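Local atomic coordinates of KLLA0F20702p (Kluyveromyces lactis, PDB entry 5Y5A), a protein that probably helps recruit telomerase to telomeres as the yeast Est1 protein, which forms a complex with the telomere protein Cdc13. Residues 253-258 against 276-281; 270-275 against 372-377; 319-324 against 365-370; 345-350 against 395-400. All blocks are in the same frame, centred on the assembly; numbering follows the deposited sequence.

How the contacts relate
The four contacts lie in one helical region, within the range of the Est1 DNA/RNA binding domain. From the N terminus, contact 1 closes first, joining helix 251-263 to the next helix, 271-279. Contact 2 starts inside that loop, so the two cross. It ties helix 271-279 to the far part of the long helix 339-379. Contact 3 is nested within contact 2 and sets the short helix 318-325 against the same long helix. Contact 4 starts inside contact 3 and ends after contact 2, crossing both. It brings in helix 385-410. Contact 1 is in series with contacts 3 and 4, yet its Y256 packs on I366 and L367.

Contact 1 of 4, residues 253-258 against 276-281; sequences NAAYQF and TNLLGD
L278 holds CG anti to its backbone N (chi1 177°), and chi2 of 56° turns CD1 back while CD2 lies anti to CA. This sends the CD2 methyl toward A255 and F258 of helix 251-263. The contact pairs two successive helices, 251-263 and 271-279, of the all-helical Est1 DNA/RNA binding region, which belongs to the TPR clan. The helices are close here, with A255 CA 7.4 Å from L278 CA.

The small side chain of A255 is consistent with this close spacing. Its CB meets L278 CD2 at 3.7 Å. The same methyl lies 3.9 Å from A255 N, so it rests against the helix backbone as well as the side chain. F258, one turn further on, meets it more loosely. F258 CD2 is 4.4 Å from L278 CD2, and the methyl approaches the ring obliquely. One methyl thus serves both residues of the first helix, and all three residues are buried. L286 of helix 285-298 touches F258 and L278, so a third helix borders the contact.

The helix ends at L279, and G280 is the first residue to leave helical backbone angles. The T276 carbonyl accepts two backbone N-H groups there: G280 N lies 2.7 Å from T276 O, and D281 N lies 2.8 Å from T276 O.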
loop_
_atom_site.group_PDB
_atom_site.type_symbol
_atom_site.label_atom_id
_atom_site.label_comp_id
_atom_site.label_asym_id
_atom_site.label_seq_id
_atom_site.Cartn_x
_atom_site.Cartn_y
_atom_site.Cartn_z
ATOM N N ASN A 253 9.379 -3.902 2.398
ATOM C CA ASN A 253 8.341 -3.793 1.378
ATOM C C ASN A 253 7.117 -4.627 1.779
ATOM O O ASN A 253 5.978 -4.215 1.563
ATOM C CB ASN A 253 8.856 -4.258 0.003
ATOM C CG ASN A 253 9.976 -3.368 -0.562
ATOM O OD1 ASN A 253 10.398 -2.383 0.051
ATOM N ND2 ASN A 253 10.473 -3.738 -1.739
ATOM N N ALA A 254 7.357 -5.795 2.374
ATOM C CA ALA A 254 6.264 -6.689 2.769
ATOM C C ALA A 254 5.433 -6.073 3.888
ATOM O O ALA A 254 4.197 -6.007 3.810
ATOM C CB ALA A 254 6.815 -8.071 3.194
ATOM N N ALA A 255 6.123 -5.613 4.930
ATOM C CA ALA A 255 5.482 -4.937 6.054
ATOM C C ALA A 255 4.650 -3.756 5.579
ATOM O O ALA A 255 3.518 -3.566 6.018
ATOM C CB ALA A 255 6.536 -4.465 7.065
ATOM N N TYR A 256 5.224 -2.956 4.687
ATOM C CA TYR A 256 4.529 -1.791 4.157
ATOM C C TYR A 256 3.247 -2.197 3.424
ATOM O O TYR A 256 2.182 -1.628 3.655
ATOM C CB TYR A 256 5.451 -0.993 3.226
ATOM C CG TYR A 256 4.720 0.063 2.434
ATOM C CD1 TYR A 256 4.169 1.178 3.060
ATOM C CD2 TYR A 256 4.566 -0.061 1.060
ATOM C CE1 TYR A 256 3.488 2.141 2.333
ATOM C CE2 TYR A 256 3.892 0.895 0.328
ATOM C CZ TYR A 256 3.356 1.988 0.963
ATOM O OH TYR A 256 2.687 2.927 0.213
ATOM N N GLN A 257 3.353 -3.196 2.555
ATOM C CA GLN A 257 2.193 -3.693 1.824
ATOM C C GLN A 257 1.162 -4.299 2.776
ATOM O O GLN A 257 -0.047 -4.139 2.580
ATOM C CB GLN A 257 2.631 -4.719 0.779
ATOM C CG GLN A 257 3.466 -4.116 -0.350
ATOM C CD GLN A 257 2.638 -3.278 -1.317
ATOM O OE1 GLN A 257 1.465 -3.568 -1.573
ATOM N NE2 GLN A 257 3.247 -2.237 -1.859
ATOM N N PHE A 258 1.638 -4.991 3.807
ATOM C CA PHE A 258 0.729 -5.533 4.819
ATOM C C PHE A 258 -0.019 -4.415 5.547
ATOM O O PHE A 258 -1.198 -4.554 5.868
ATOM C CB PHE A 258 1.484 -6.406 5.833
ATOM C CG PHE A 258 2.055 -7.675 5.243
ATOM C CD1 PHE A 258 1.536 -8.211 4.069
ATOM C CD2 PHE A 258 3.116 -8.330 5.859
ATOM C CE1 PHE A 258 2.059 -9.386 3.521
ATOM C CE2 PHE A 258 3.645 -9.502 5.318
ATOM C CZ PHE A 258 3.116 -10.027 4.144
ATOM N N THR A 276 1.564 -9.336 11.873
ATOM C CA THR A 276 1.898 -9.912 13.174
ATOM C C THR A 276 2.849 -11.102 13.033
ATOM O O THR A 276 3.749 -11.292 13.849
ATOM C CB THR A 276 0.620 -10.347 13.907
ATOM O OG1 THR A 276 -0.254 -9.220 14.007
ATOM C CG2 THR A 276 0.926 -10.864 15.304
ATOM N N ASN A 277 2.650 -11.886 11.979
ATOM C CA ASN A 277 3.498 -13.034 11.704
ATOM C C ASN A 277 4.926 -12.563 11.436
ATOM O O ASN A 277 5.891 -13.243 11.778
ATOM C CB ASN A 277 2.947 -13.829 10.518
ATOM C CG ASN A 277 3.636 -15.179 10.330
ATOM O OD1 ASN A 277 4.577 -15.306 9.546
ATOM N ND2 ASN A 277 3.153 -16.200 11.043
ATOM N N LEU A 278 5.043 -11.370 10.857
ATOM C CA LEU A 278 6.336 -10.782 10.523
ATOM C C LEU A 278 7.016 -10.080 11.701
ATOM O O LEU A 278 8.232 -10.189 11.879
ATOM C CB LEU A 278 6.169 -9.789 9.366
ATOM C CG LEU A 278 7.405 -9.002 8.913
ATOM C CD1 LEU A 278 8.555 -9.928 8.528
ATOM C CD2 LEU A 278 7.050 -8.086 7.747
ATOM N N LEU A 279 6.242 -9.355 12.503
ATOM C CA LEU A 279 6.841 -8.464 13.495
ATOM C C LEU A 279 6.493 -8.781 14.936
ATOM O O LEU A 279 7.104 -8.226 15.845
ATOM C CB LEU A 279 6.428 -7.012 13.221
ATOM C CG LEU A 279 6.893 -6.416 11.897
ATOM C CD1 LEU A 279 6.281 -5.032 11.697
ATOM C CD2 LEU A 279 8.416 -6.359 11.861
ATOM N N GLY A 280 5.509 -9.650 15.156
ATOM C CA GLY A 280 4.987 -9.816 16.498
ATOM C C GLY A 280 4.973 -11.214 17.072
ATOM O O GLY A 280 4.925 -11.386 18.290
ATOM N N ASP A 281 5.011 -12.206 16.194
ATOM C CA ASP A 281 4.984 -13.607 16.578
ATOM C C ASP A 281 6.397 -14.214 16.640
ATOM O O ASP A 281 7.023 -14.432 15.601
ATOM C CB ASP A 281 4.119 -14.380 15.581
ATOM C CG ASP A 281 3.813 -15.791 16.033
ATOM O OD1 ASP A 281 4.416 -16.263 17.022
ATOM O OD2 ASP A 281 2.970 -16.436 15.371
#

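Contact 2 of 4, residues 270-275 against 372-377; sequences AGIPNF and FHMYQM
F275 and M374 make a Met-aromatic contact where helix 271-279 crosses the far part of the long helix 339-379. Both helices belong to the all-helical, TPR-clan region of Est1. The axes of the short segments pass 11.7 Å apart with a signed crossing angle of -103°, close to perpendicular. Long side chains must therefore span the gap.

The aromatic part comes first. The M374 chain bends at chi2 (-59°) and again at chi3, which folds its methyl onto F275. M374 CE sits over one face of the ring, displaced toward the rim beside F275 CG, at 3.5 Å from that atom. It is 3.8 Å from the ring centroid, a CH-pi contact. The sulfur stands further off above the same ring, with M374 SD 5.0 Å from the F275 centroid and almost on the ring normal. V259 and I325 also touch both F275 and M374, so helices 251-263 and 318-325 border this pair.

A side-chain hydrogen bond ties N274 back to A270, just before the helix begins. The N274 amide N-H points nearly straight at A270 O (169°), reaching it from above the carbonyl plane, with N274 ND2 2.9 Å from A270 O.

The aliphatic part centres on I272. It slides past M374 in the opposite direction, and I272 CG1 lies 3.9 Å from M374 CE. That one methyl therefore packs against both I272 and F275. Further out, the exposed M377 adds a second methionine methyl, and I272 CD1 lies 3.6 Å from M377 CE.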
loop_
_atom_site.group_PDB
_atom_site.type_symbol
_atom_site.label_atom_id
_atom_site.label_comp_id
_atom_site.label_asym_id
_atom_site.label_seq_id
_atom_site.Cartn_x
_atom_site.Cartn_y
_atom_site.Cartn_z
ATOM N N ALA A 270 -6.635 -10.681 6.403
ATOM C CA ALA A 270 -5.331 -11.306 6.609
ATOM C C ALA A 270 -4.236 -10.259 6.829
ATOM O O ALA A 270 -3.083 -10.608 7.093
ATOM C CB ALA A 270 -4.974 -12.213 5.425
ATOM N N GLY A 271 -4.602 -8.982 6.740
ATOM C CA GLY A 271 -3.636 -7.893 6.850
ATOM C C GLY A 271 -2.866 -7.884 8.161
ATOM O O GLY A 271 -1.632 -7.947 8.191
ATOM N N ILE A 272 -3.597 -7.813 9.261
ATOM C CA ILE A 272 -2.979 -7.833 10.577
ATOM C C ILE A 272 -2.331 -9.193 10.943
ATOM O O ILE A 272 -1.252 -9.204 11.538
ATOM C CB ILE A 272 -4.014 -7.413 11.651
ATOM C CG1 ILE A 272 -4.282 -5.909 11.557
ATOM C CG2 ILE A 272 -3.544 -7.762 13.057
ATOM C CD1 ILE A 272 -5.481 -5.478 12.365
ATOM N N PRO A 273 -2.976 -10.335 10.603
ATOM C CA PRO A 273 -2.268 -11.601 10.856
ATOM C C PRO A 273 -0.886 -11.678 10.199
ATOM O O PRO A 273 0.060 -12.128 10.840
ATOM C CB PRO A 273 -3.207 -12.653 10.260
ATOM C CG PRO A 273 -4.575 -12.056 10.424
ATOM C CD PRO A 273 -4.398 -10.563 10.267
ATOM N N ASN A 274 -0.763 -11.234 8.957
ATOM C CA ASN A 274 0.537 -11.265 8.286
ATOM C C ASN A 274 1.546 -10.277 8.866
ATOM O O ASN A 274 2.711 -10.631 9.084
ATOM C CB ASN A 274 0.365 -11.019 6.789
ATOM C CG ASN A 274 0.009 -12.284 6.039
ATOM O OD1 ASN A 274 0.885 -13.062 5.667
ATOM N ND2 ASN A 274 -1.282 -12.504 5.826
ATOM N N PHE A 275 1.104 -9.046 9.103
ATOM C CA PHE A 275 1.892 -8.058 9.839
ATOM C C PHE A 275 2.434 -8.638 11.152
ATOM O O PHE A 275 3.605 -8.466 11.496
ATOM C CB PHE A 275 1.029 -6.827 10.125
ATOM C CG PHE A 275 1.762 -5.688 10.774
ATOM C CD1 PHE A 275 2.516 -4.801 10.009
ATOM C CD2 PHE A 275 1.660 -5.468 12.140
ATOM C CE1 PHE A 275 3.172 -3.722 10.599
ATOM C CE2 PHE A 275 2.315 -4.386 12.740
ATOM C CZ PHE A 275 3.072 -3.515 11.963
ATOM N N PHE A 372 1.191 3.460 13.363
ATOM C CA PHE A 372 0.581 4.015 14.573
ATOM C C PHE A 372 -0.852 3.505 14.691
ATOM O O PHE A 372 -1.347 3.260 15.793
ATOM C CB PHE A 372 0.605 5.556 14.576
ATOM C CG PHE A 372 -0.122 6.173 15.762
ATOM C CD1 PHE A 372 0.476 6.217 17.015
ATOM C CD2 PHE A 372 -1.391 6.713 15.615
ATOM C CE1 PHE A 372 -0.179 6.773 18.101
ATOM C CE2 PHE A 372 -2.064 7.273 16.704
ATOM C CZ PHE A 372 -1.458 7.303 17.947
ATOM N N HIS A 373 -1.518 3.341 13.553
ATOM C CA HIS A 373 -2.889 2.838 13.562
ATOM C C HIS A 373 -2.898 1.312 13.644
ATOM O O HIS A 373 -3.842 0.735 14.153
ATOM C CB HIS A 373 -3.653 3.326 12.332
ATOM C CG HIS A 373 -3.684 4.818 12.205
ATOM N ND1 HIS A 373 -4.674 5.591 12.774
ATOM C CD2 HIS A 373 -2.828 5.679 11.605
ATOM C CE1 HIS A 373 -4.434 6.864 12.516
ATOM N NE2 HIS A 373 -3.323 6.947 11.807
ATOM N N MET A 374 -1.848 0.662 13.148
ATOM C CA MET A 374 -1.669 -0.767 13.418
ATOM C C MET A 374 -1.612 -0.968 14.937
ATOM O O MET A 374 -2.292 -1.834 15.489
ATOM C CB MET A 374 -0.400 -1.313 12.756
ATOM C CG MET A 374 -0.388 -1.211 11.226
ATOM S SD MET A 374 -1.759 -2.095 10.437
ATOM C CE MET A 374 -1.207 -3.795 10.609
ATOM N N TYR A 375 -0.793 -0.149 15.596
ATOM C CA TYR A 375 -0.665 -0.162 17.050
ATOM C C TYR A 375 -2.032 -0.090 17.746
ATOM O O TYR A 375 -2.290 -0.838 18.690
ATOM C CB TYR A 375 0.225 1.007 17.523
ATOM C CG TYR A 375 0.478 1.053 19.026
ATOM C CD1 TYR A 375 -0.517 1.453 19.908
ATOM C CD2 TYR A 375 1.719 0.705 19.558
ATOM C CE1 TYR A 375 -0.303 1.491 21.268
ATOM C CE2 TYR A 375 1.944 0.744 20.928
ATOM C CZ TYR A 375 0.925 1.144 21.773
ATOM O OH TYR A 375 1.122 1.194 23.129
ATOM N N GLN A 376 -2.895 0.816 17.299
ATOM C CA GLN A 376 -4.178 1.012 17.979
ATOM C C GLN A 376 -5.116 -0.150 17.734
ATOM O O GLN A 376 -5.877 -0.524 18.618
ATOM C CB GLN A 376 -4.834 2.325 17.540
ATOM C CG GLN A 376 -4.002 3.565 17.874
ATOM C CD GLN A 376 -4.768 4.847 17.644
ATOM O OE1 GLN A 376 -4.847 5.701 18.529
ATOM N NE2 GLN A 376 -5.353 4.984 16.455
ATOM N N MET A 377 -5.069 -0.731 16.540
ATOM C CA MET A 377 -5.917 -1.887 16.268
ATOM C C MET A 377 -5.416 -3.116 17.011
ATOM O O MET A 377 -6.207 -3.920 17.479
ATOM C CB MET A 377 -5.994 -2.183 14.776
ATOM C CG MET A 377 -6.745 -1.139 13.976
ATOM S SD MET A 377 -6.668 -1.544 12.227
ATOM C CE MET A 377 -7.892 -2.842 12.136
#

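Contact 3 of 4, residues 319-324 against 365-370; sequences PLIGSH and LILLIG
I321 meets L367 and L368 in a wholly apolar contact between helix 318-325 and helix 339-379. The I321 CG1 branch does the touching. It is stretched, with CD1 anti to CA (chi2 173°), and reaches between the two leucines. I321 CD1 lies 3.8 Å from L367 CG, and the L367 CD2 methyl is close beside it. Lower on the same branch, I321 CG1 lies 3.8 Å from L368 CD1. One isoleucine branch thus meets two consecutive residues of the long helix. L367 and L368 leave their helix at an angle to helix 318-325, and only their branches touch I321. The backbones come near here, with I321 CA 7.3 Å from L368 CA. All three side chains are buried.

Hydrogen bonds act inside helix 318-325, on the carbonyl of L320. S323 OG donates to L320 O at 3.0 Å. H324 ND1 also donates to L320 O, at 3.0 Å, with an N-H...O angle of 149°. The two donors reach the oxygen from opposite faces of its plane. The second bond helps fix the H324 imidazole, which stacks on F394 of helix 385-410. L320 and L368 touch that helix too, through F397 and I398 respectively.

The arrangement is helix-on-helix apolar packing, one isoleucine branch against two neighbouring leucines. It sets a short helix against the long one in the all-helical TPR-clan region of Est1.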
loop_
_atom_site.group_PDB
_atom_site.type_symbol
_atom_site.label_atom_id
_atom_site.label_comp_id
_atom_site.label_asym_id
_atom_site.label_seq_id
_atom_site.Cartn_x
_atom_site.Cartn_y
_atom_site.Cartn_z
ATOM N N PRO A 319 12.539 -3.253 13.389
ATOM C CA PRO A 319 12.592 -3.525 14.832
ATOM C C PRO A 319 12.116 -2.366 15.707
ATOM O O PRO A 319 11.711 -2.602 16.844
ATOM C CB PRO A 319 14.079 -3.795 15.084
ATOM C CG PRO A 319 14.594 -4.276 13.782
ATOM C CD PRO A 319 13.856 -3.453 12.761
ATOM N N LEU A 320 12.172 -1.141 15.193
ATOM C CA LEU A 320 11.758 0.013 15.978
ATOM C C LEU A 320 10.241 0.028 16.085
ATOM O O LEU A 320 9.681 0.225 17.163
ATOM C CB LEU A 320 12.272 1.310 15.350
ATOM C CG LEU A 320 13.789 1.275 15.136
ATOM C CD1 LEU A 320 14.263 2.504 14.372
ATOM C CD2 LEU A 320 14.510 1.166 16.476
ATOM N N ILE A 321 9.586 -0.188 14.953
ATOM C CA ILE A 321 8.142 -0.323 14.924
ATOM C C ILE A 321 7.709 -1.560 15.717
ATOM O O ILE A 321 6.784 -1.503 16.532
ATOM C CB ILE A 321 7.641 -0.403 13.483
ATOM C CG1 ILE A 321 7.857 0.950 12.801
ATOM C CG2 ILE A 321 6.169 -0.795 13.450
ATOM C CD1 ILE A 321 7.557 0.945 11.303
ATOM N N GLY A 322 8.406 -2.672 15.491
ATOM C CA GLY A 322 8.113 -3.918 16.183
ATOM C C GLY A 322 8.125 -3.773 17.695
ATOM O O GLY A 322 7.217 -4.250 18.382
ATOM N N SER A 323 9.146 -3.097 18.212
ATOM C CA SER A 323 9.309 -2.960 19.653
ATOM C C SER A 323 8.229 -2.081 20.295
ATOM O O SER A 323 7.929 -2.234 21.476
ATOM C CB SER A 323 10.689 -2.403 19.978
ATOM O OG SER A 323 10.780 -1.030 19.637
ATOM N N HIS A 324 7.642 -1.167 19.531
ATOM C CA HIS A 324 6.550 -0.356 20.066
ATOM C C HIS A 324 5.227 -1.120 20.057
ATOM O O HIS A 324 4.482 -1.100 21.042
ATOM C CB HIS A 324 6.412 0.950 19.286
ATOM C CG HIS A 324 7.372 2.011 19.726
ATOM N ND1 HIS A 324 8.513 2.326 19.020
ATOM C CD2 HIS A 324 7.368 2.814 20.814
ATOM C CE1 HIS A 324 9.166 3.287 19.649
ATOM N NE2 HIS A 324 8.493 3.599 20.742
ATOM N N LEU A 365 8.272 6.418 5.772
ATOM C CA LEU A 365 7.378 7.411 6.364
ATOM C C LEU A 365 5.936 6.915 6.400
ATOM O O LEU A 365 5.288 6.940 7.445
ATOM C CB LEU A 365 7.463 8.732 5.591
ATOM C CG LEU A 365 6.415 9.781 5.961
ATOM C CD1 LEU A 365 6.690 10.380 7.334
ATOM C CD2 LEU A 365 6.331 10.878 4.897
ATOM N N ILE A 366 5.439 6.439 5.266
ATOM C CA ILE A 366 4.064 5.945 5.201
ATOM C C ILE A 366 3.848 4.682 6.042
ATOM O O ILE A 366 2.834 4.562 6.740
ATOM C CB ILE A 366 3.655 5.661 3.759
ATOM C CG1 ILE A 366 3.831 6.929 2.918
ATOM C CG2 ILE A 366 2.210 5.177 3.700
ATOM C CD1 ILE A 366 4.016 6.633 1.453
ATOM N N LEU A 367 4.794 3.747 5.976
ATOM C CA LEU A 367 4.757 2.564 6.836
ATOM C C LEU A 367 4.606 2.972 8.308
ATOM O O LEU A 367 3.756 2.452 9.028
ATOM C CB LEU A 367 6.021 1.730 6.651
ATOM C CG LEU A 367 6.317 0.642 7.683
ATOM C CD1 LEU A 367 5.309 -0.509 7.581
ATOM C CD2 LEU A 367 7.734 0.119 7.508
ATOM N N LEU A 368 5.432 3.925 8.728
ATOM C CA LEU A 368 5.463 4.402 10.106
ATOM C C LEU A 368 4.154 5.068 10.524
ATOM O O LEU A 368 3.618 4.784 11.602
ATOM C CB LEU A 368 6.630 5.378 10.286
ATOM C CG LEU A 368 6.881 5.875 11.704
ATOM C CD1 LEU A 368 7.200 4.695 12.620
ATOM C CD2 LEU A 368 8.000 6.918 11.709
ATOM N N ILE A 369 3.641 5.959 9.677
ATOM C CA ILE A 369 2.343 6.595 9.932
ATOM C C ILE A 369 1.256 5.531 10.067
ATOM O O ILE A 369 0.485 5.527 11.028
ATOM C CB ILE A 369 1.969 7.591 8.809
ATOM C CG1 ILE A 369 2.704 8.912 9.024
ATOM C CG2 ILE A 369 0.449 7.847 8.773
ATOM C CD1 ILE A 369 2.660 9.846 7.828
ATOM N N GLY A 370 1.207 4.625 9.097
ATOM C CA GLY A 370 0.286 3.507 9.147
ATOM C C GLY A 370 0.461 2.660 10.395
ATOM O O GLY A 370 -0.513 2.222 10.990
#

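Contact 4 of 4, residues 345-350 against 395-400; sequences LLFDKI and LEFIFK
Consecutive helices 339-379 and 385-410, joined by a short connection, meet here through F347, F397 and K400. They belong to the all-helical Est1 DNA/RNA binding region of the TPR clan. The contact lies near the start of the long helix. Its centre is about 21 Å from the centre of the chain.

The backbones stay well apart: even the closest pair, F347 CA and K400 CA, is 10.1 Å apart. Large side chains bridge the gap. F347 has CG anti to its carbonyl carbon (chi1 -83°), and its ring projects toward helix 385-410. Two atoms flanking CZ take different partners, both on the same side of the ring plane and both approached obliquely. F347 CE1 meets F397 CE1 at 4.1 Å, a loose aromatic touch. F397 gets there with CG anti to its backbone N (chi1 168°), which swings the ring across to F347. F397 also meets the ring of H324, linking this contact to helix 318-325.

K400 is exposed, and its extended chain crosses F347 on the same side of the ring plane as F397. Its ammonium adds little: K400 NZ is 5.8 Å from the F347 ring centroid, at most a weak cation-pi attraction. NZ also makes a weak hydrogen bond to Q343 OE1. H404 meets the F347 ring too, and its NE2 hydrogen-bonds to F347 O.

The aliphatic part of the lysine makes the nearer contact, with K400 CG 4.0 Å from F347 CE2.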
loop_
_atom_site.group_PDB
_atom_site.type_symbol
_atom_site.label_atom_id
_atom_site.label_comp_id
_atom_site.label_asym_id
_atom_site.label_seq_id
_atom_site.Cartn_x
_atom_site.Cartn_y
_atom_site.Cartn_z
ATOM N N LEU A 345 21.590 3.973 13.307
ATOM C CA LEU A 345 22.130 3.682 11.982
ATOM C C LEU A 345 21.115 4.061 10.910
ATOM O O LEU A 345 21.477 4.634 9.881
ATOM C CB LEU A 345 22.518 2.206 11.862
ATOM C CG LEU A 345 23.656 1.880 10.892
ATOM C CD1 LEU A 345 24.853 2.766 11.174
ATOM C CD2 LEU A 345 24.066 0.431 10.997
ATOM N N LEU A 346 19.846 3.733 11.152
ATOM C CA LEU A 346 18.749 4.191 10.302
ATOM C C LEU A 346 18.771 5.713 10.124
ATOM O O LEU A 346 18.684 6.213 9.009
ATOM C CB LEU A 346 17.390 3.786 10.894
ATOM C CG LEU A 346 16.183 4.333 10.131
ATOM C CD1 LEU A 346 16.123 3.656 8.775
ATOM C CD2 LEU A 346 14.861 4.160 10.887
ATOM N N PHE A 347 18.854 6.439 11.233
ATOM C CA PHE A 347 18.818 7.901 11.179
ATOM C C PHE A 347 20.061 8.419 10.494
ATOM O O PHE A 347 19.986 9.377 9.725
ATOM C CB PHE A 347 18.667 8.511 12.580
ATOM C CG PHE A 347 17.234 8.560 13.080
ATOM C CD1 PHE A 347 16.441 7.423 13.072
ATOM C CD2 PHE A 347 16.691 9.742 13.570
ATOM C CE1 PHE A 347 15.126 7.468 13.537
ATOM C CE2 PHE A 347 15.377 9.799 14.030
ATOM C CZ PHE A 347 14.599 8.666 14.027
ATOM N N ASP A 348 21.202 7.777 10.742
ATOM C CA ASP A 348 22.456 8.184 10.093
ATOM C C ASP A 348 22.410 7.964 8.582
ATOM O O ASP A 348 22.819 8.835 7.813
ATOM C CB ASP A 348 23.655 7.436 10.690
ATOM C CG ASP A 348 24.081 7.991 12.048
ATOM O OD1 ASP A 348 23.404 8.909 12.574
ATOM O OD2 ASP A 348 25.088 7.503 12.598
ATOM N N LYS A 349 21.920 6.802 8.154
ATOM C CA LYS A 349 21.792 6.516 6.724
ATOM C C LYS A 349 20.852 7.536 6.068
ATOM O O LYS A 349 21.122 8.032 4.979
ATOM C CB LYS A 349 21.277 5.091 6.491
ATOM C CG LYS A 349 22.270 3.981 6.858
ATOM C CD LYS A 349 23.584 4.154 6.115
ATOM C CE LYS A 349 24.540 3.023 6.396
ATOM N NZ LYS A 349 25.859 3.237 5.730
ATOM N N ILE A 350 19.766 7.868 6.751
ATOM C CA ILE A 350 18.812 8.846 6.227
ATOM C C ILE A 350 19.488 10.217 6.036
ATOM O O ILE A 350 19.304 10.867 5.012
ATOM C CB ILE A 350 17.578 8.962 7.145
ATOM C CG1 ILE A 350 16.747 7.675 7.075
ATOM C CG2 ILE A 350 16.704 10.171 6.770
ATOM C CD1 ILE A 350 15.535 7.666 8.000
ATOM N N LEU A 395 4.218 7.692 19.530
ATOM C CA LEU A 395 3.929 8.939 18.838
ATOM C C LEU A 395 5.146 9.867 18.907
ATOM O O LEU A 395 5.485 10.540 17.932
ATOM C CB LEU A 395 2.691 9.594 19.454
ATOM C CG LEU A 395 1.775 10.484 18.612
ATOM C CD1 LEU A 395 1.478 9.869 17.260
ATOM C CD2 LEU A 395 0.486 10.718 19.380
ATOM N N GLU A 396 5.817 9.869 20.057
ATOM C CA GLU A 396 7.042 10.642 20.230
ATOM C C GLU A 396 8.111 10.194 19.245
ATOM O O GLU A 396 8.750 11.029 18.610
ATOM C CB GLU A 396 7.574 10.517 21.660
ATOM C CG GLU A 396 6.796 11.314 22.689
ATOM C CD GLU A 396 7.276 11.062 24.103
ATOM O OE1 GLU A 396 8.223 10.265 24.274
ATOM O OE2 GLU A 396 6.704 11.660 25.042
ATOM N N PHE A 397 8.304 8.878 19.130
ATOM C CA PHE A 397 9.281 8.331 18.194
ATOM C C PHE A 397 8.917 8.722 16.771
ATOM O O PHE A 397 9.779 9.064 15.968
ATOM C CB PHE A 397 9.375 6.798 18.297
ATOM C CG PHE A 397 10.148 6.178 17.167
ATOM C CD1 PHE A 397 11.527 6.349 17.079
ATOM C CD2 PHE A 397 9.499 5.459 16.173
ATOM C CE1 PHE A 397 12.254 5.799 16.019
ATOM C CE2 PHE A 397 10.208 4.906 15.114
ATOM C CZ PHE A 397 11.594 5.075 15.033
ATOM N N ILE A 398 7.630 8.650 16.459
ATOM C CA ILE A 398 7.176 8.992 15.119
ATOM C C ILE A 398 7.521 10.446 14.799
ATOM O O ILE A 398 8.044 10.751 13.724
ATOM C CB ILE A 398 5.665 8.733 14.965
ATOM C CG1 ILE A 398 5.412 7.223 15.037
ATOM C CG2 ILE A 398 5.148 9.284 13.648
ATOM C CD1 ILE A 398 3.992 6.819 14.860
ATOM N N PHE A 399 7.272 11.348 15.745
ATOM C CA PHE A 399 7.553 12.755 15.474
ATOM C C PHE A 399 9.051 13.047 15.516
ATOM O O PHE A 399 9.522 13.982 14.877
ATOM C CB PHE A 399 6.769 13.646 16.438
ATOM C CG PHE A 399 5.376 13.928 15.955
ATOM C CD1 PHE A 399 4.362 13.006 16.153
ATOM C CD2 PHE A 399 5.103 15.071 15.224
ATOM C CE1 PHE A 399 3.077 13.247 15.681
ATOM C CE2 PHE A 399 3.820 15.315 14.742
ATOM C CZ PHE A 399 2.808 14.404 14.976
ATOM N N LYS A 400 9.799 12.219 16.233
ATOM C CA LYS A 400 11.249 12.276 16.170
ATOM C C LYS A 400 11.705 11.998 14.732
ATOM O O LYS A 400 12.576 12.686 14.197
ATOM C CB LYS A 400 11.866 11.269 17.142
ATOM C CG LYS A 400 13.377 11.311 17.179
ATOM C CD LYS A 400 13.940 10.351 18.209
ATOM C CE LYS A 400 15.459 10.449 18.247
ATOM N NZ LYS A 400 16.060 9.598 19.310
#